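Long-range contact in Pex (Synechococcus elongatus PCC 7942, PDB 2E1N), which modifies the cyanobacterial circadian clock as a period extender and probably acts as a DNA-binding transcriptional regulator of the PadR type: residues V36-A41 and L114-E119. Sequence-based numbering, arbitrary orientation.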
ATOM      1  N   VAL B  36       0.940 -11.888  10.406  1.00 31.96           N
ATOM      2  CA  VAL B  36       1.603 -13.088  10.901  1.00 31.46           C
ATOM      3  C   VAL B  36       3.122 -12.899  10.960  1.00 31.57           C
ATOM      4  O   VAL B  36       3.766 -13.234  11.955  1.00 31.72           O
ATOM      5  CB  VAL B  36       1.203 -14.341  10.080  1.00 32.56           C
ATOM      6  CG1 VAL B  36       2.211 -15.526  10.436  1.00 30.91           C
ATOM      7  CG2 VAL B  36      -0.188 -14.708  10.338  1.00 31.32           C
ATOM      8  N   CYS B  37       3.713 -12.340   9.899  1.00 31.34           N
ATOM      9  CA  CYS B  37       5.181 -12.147   9.864  1.00 31.28           C
ATOM     10  C   CYS B  37       5.660 -11.073  10.839  1.00 30.08           C
ATOM     11  O   CYS B  37       6.697 -11.243  11.499  1.00 30.00           O
ATOM     12  CB  CYS B  37       5.599 -11.831   8.448  1.00 32.62           C
ATOM     13  SG  CYS B  37       5.138 -13.207   7.351  1.00 36.39           S
ATOM     14  N   TYR B  38       4.914  -9.968  10.938  1.00 30.31           N
ATOM     15  CA  TYR B  38       5.221  -8.917  11.936  1.00 30.37           C
ATOM     16  C   TYR B  38       5.169  -9.472  13.377  1.00 31.42           C
ATOM     17  O   TYR B  38       6.074  -9.289  14.184  1.00 31.35           O
ATOM     18  CB  TYR B  38       4.245  -7.728  11.786  1.00 30.19           C
ATOM     19  CG  TYR B  38       4.224  -6.849  13.037  1.00 30.78           C
ATOM     20  CD1 TYR B  38       5.349  -6.110  13.417  1.00 31.38           C
ATOM     21  CD2 TYR B  38       3.100  -6.781  13.831  1.00 29.35           C
ATOM     22  CE1 TYR B  38       5.337  -5.348  14.603  1.00 28.38           C
ATOM     23  CE2 TYR B  38       3.085  -6.005  14.995  1.00 28.27           C
ATOM     24  CZ  TYR B  38       4.233  -5.328  15.376  1.00 29.31           C
ATOM     25  OH  TYR B  38       4.283  -4.572  16.517  1.00 31.58           O
ATOM     26  N   VAL B  39       4.090 -10.155  13.712  1.00 30.24           N
ATOM     27  CA  VAL B  39       3.972 -10.697  15.057  1.00 30.28           C
ATOM     28  C   VAL B  39       5.133 -11.612  15.353  1.00 31.25           C
ATOM     29  O   VAL B  39       5.770 -11.505  16.403  1.00 31.75           O
ATOM     30  CB  VAL B  39       2.625 -11.405  15.230  1.00 30.98           C
ATOM     31  CG1 VAL B  39       2.566 -12.196  16.527  1.00 29.85           C
ATOM     32  CG2 VAL B  39       1.468 -10.359  15.136  1.00 30.27           C
ATOM     33  N   LEU B  40       5.477 -12.486  14.423  1.00 30.65           N
ATOM     34  CA  LEU B  40       6.608 -13.369  14.643  1.00 29.43           C
ATOM     35  C   LEU B  40       7.949 -12.659  14.778  1.00 30.99           C
ATOM     36  O   LEU B  40       8.770 -13.047  15.620  1.00 31.97           O
ATOM     37  CB  LEU B  40       6.639 -14.468  13.580  1.00 30.27           C
ATOM     38  CG  LEU B  40       5.515 -15.528  13.710  1.00 27.47           C
ATOM     39  CD1 LEU B  40       5.649 -16.547  12.567  1.00 29.77           C
ATOM     40  CD2 LEU B  40       5.450 -16.248  15.114  1.00 33.20           C
ATOM     41  N   ALA B  41       8.141 -11.589  14.002  1.00 31.26           N
ATOM     42  CA  ALA B  41       9.339 -10.728  14.129  1.00 31.08           C
ATOM     43  C   ALA B  41       9.472 -10.177  15.565  1.00 31.29           C
ATOM     44  O   ALA B  41      10.589 -10.158  16.107  1.00 31.51           O
ATOM     45  CB  ALA B  41       9.305  -9.602  13.095  1.00 32.18           C
ATOM     46  N   LEU B 114       9.479 -16.630   8.360  1.00 37.31           N
ATOM     47  CA  LEU B 114       8.354 -15.703   8.223  1.00 36.62           C
ATOM     48  C   LEU B 114       8.755 -14.313   8.704  1.00 36.38           C
ATOM     49  O   LEU B 114       8.418 -13.321   8.095  1.00 36.50           O
ATOM     50  CB  LEU B 114       7.141 -16.226   9.003  1.00 36.53           C
ATOM     51  CG  LEU B 114       6.583 -17.561   8.473  1.00 37.12           C
ATOM     52  CD1 LEU B 114       5.590 -18.186   9.422  1.00 36.04           C
ATOM     53  CD2 LEU B 114       5.969 -17.390   7.098  1.00 40.49           C
ATOM     54  N   ALA B 115       9.517 -14.234   9.789  1.00 36.47           N
ATOM     55  CA  ALA B 115      10.032 -12.943  10.259  1.00 37.13           C
ATOM     56  C   ALA B 115      10.893 -12.239   9.214  1.00 38.26           C
ATOM     57  O   ALA B 115      10.795 -11.026   9.031  1.00 39.75           O
ATOM     58  CB  ALA B 115      10.815 -13.137  11.562  1.00 37.21           C
ATOM     59  N   GLN B 116      11.728 -13.004   8.528  1.00 38.62           N
ATOM     60  CA  GLN B 116      12.518 -12.489   7.405  1.00 40.03           C
ATOM     61  C   GLN B 116      11.655 -11.857   6.322  1.00 39.79           C
ATOM     62  O   GLN B 116      12.034 -10.842   5.738  1.00 40.18           O
ATOM     63  CB  GLN B 116      13.346 -13.617   6.795  1.00 40.39           C
ATOM     64  CG  GLN B 116      14.471 -14.132   7.681  1.00 44.10           C
ATOM     65  CD  GLN B 116      15.513 -14.890   6.902  1.00 47.13           C
ATOM     66  OE1 GLN B 116      16.046 -14.379   5.909  1.00 55.70           O
ATOM     67  NE2 GLN B 116      15.811 -16.104   7.325  1.00 49.77           N
ATOM     68  N   LEU B 117      10.493 -12.447   6.044  1.00 39.57           N
ATOM     69  CA  LEU B 117       9.603 -11.930   5.018  1.00 39.43           C
ATOM     70  C   LEU B 117       9.080 -10.517   5.393  1.00 40.01           C
ATOM     71  O   LEU B 117       8.882  -9.667   4.520  1.00 39.98           O
ATOM     72  CB  LEU B 117       8.436 -12.876   4.770  1.00 39.88           C
ATOM     73  CG  LEU B 117       8.720 -14.265   4.178  1.00 39.83           C
ATOM     74  CD1 LEU B 117       7.422 -15.059   4.160  1.00 40.58           C
ATOM     75  CD2 LEU B 117       9.309 -14.168   2.794  1.00 44.88           C
ATOM     76  N   TRP B 118       8.833 -10.286   6.684  1.00 39.80           N
ATOM     77  CA  TRP B 118       8.514  -8.951   7.188  1.00 40.02           C
ATOM     78  C   TRP B 118       9.643  -7.955   6.910  1.00 41.22           C
ATOM     79  O   TRP B 118       9.432  -6.924   6.248  1.00 40.48           O
ATOM     80  CB  TRP B 118       8.231  -9.034   8.695  1.00 40.15           C
ATOM     81  CG  TRP B 118       8.052  -7.741   9.402  1.00 37.79           C
ATOM     82  CD1 TRP B 118       8.839  -7.231  10.406  1.00 38.12           C
ATOM     83  CD2 TRP B 118       7.012  -6.801   9.195  1.00 37.65           C
ATOM     84  NE1 TRP B 118       8.356  -6.017  10.814  1.00 38.80           N
ATOM     85  CE2 TRP B 118       7.225  -5.737  10.094  1.00 37.35           C
ATOM     86  CE3 TRP B 118       5.917  -6.745   8.320  1.00 38.32           C
ATOM     87  CZ2 TRP B 118       6.397  -4.639  10.144  1.00 38.86           C
ATOM     88  CZ3 TRP B 118       5.099  -5.667   8.378  1.00 41.13           C
ATOM     89  CH2 TRP B 118       5.348  -4.611   9.282  1.00 40.46           C
ATOM     90  N   GLU B 119      10.829  -8.286   7.385  1.00 42.75           N
ATOM     91  CA  GLU B 119      11.967  -7.369   7.294  1.00 45.78           C
ATOM     92  C   GLU B 119      12.297  -7.064   5.828  1.00 46.96           C
ATOM     93  O   GLU B 119      12.559  -5.901   5.451  1.00 46.59           O
ATOM     94  CB  GLU B 119      13.195  -7.928   8.011  1.00 46.48           C
ATOM     95  CG  GLU B 119      13.006  -8.297   9.486  1.00 49.24           C
ATOM     96  CD  GLU B 119      12.718  -7.102  10.430  1.00 54.34           C
ATOM     97  OE1 GLU B 119      12.223  -7.362  11.558  1.00 57.83           O
ATOM     98  OE2 GLU B 119      12.996  -5.930  10.077  1.00 57.28           O
TER
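The helical segments 36-41 and 114-119 cross steeply, their N-to-C directions 106° apart and their axes approaching to 7.5 Å. Small residues permit so close a crossing: the CA atoms of Ala-41 and Ala-115 are 4.5 Å apart, and Ala-41 CB lies 4.1 Å from Ala-115 CB. One turn back, Cys-37 faces the second helix, with its CB 3.2 Å from O of Leu-114 and 3.8 Å from CB of Trp-118. To one side of this centre, Leu-40 CD1 meets Leu-114 CD1 at 3.5 Å. To the other, the Trp-118 indole lies across the flank of the first helix: its CD1 touches Ala-41 CB at 3.6 Å, while Tyr-38 CB sits over its six-membered ring, 3.8 Å from the centroid, in CH-pi contact. The Tyr-38 ring and Trp-118 six-membered ring meet obliquely, planes at 58°, and Tyr-38 OH hydrogen-bonds to Leu-53 O. The contact packs C-terminal helix 110-123 against helix 32-43 of the PadR-like winged-helix domain. Helix 68-80 receives Val-36 and Leu-40, Leu-57 of helix 50-60 touches both aromatics, and Tyr-19 of the second subunit packs on Leu-114 and its Phe-22 on Cys-37 and Leu-117, bringing the partner's helix 15-23 against both helices.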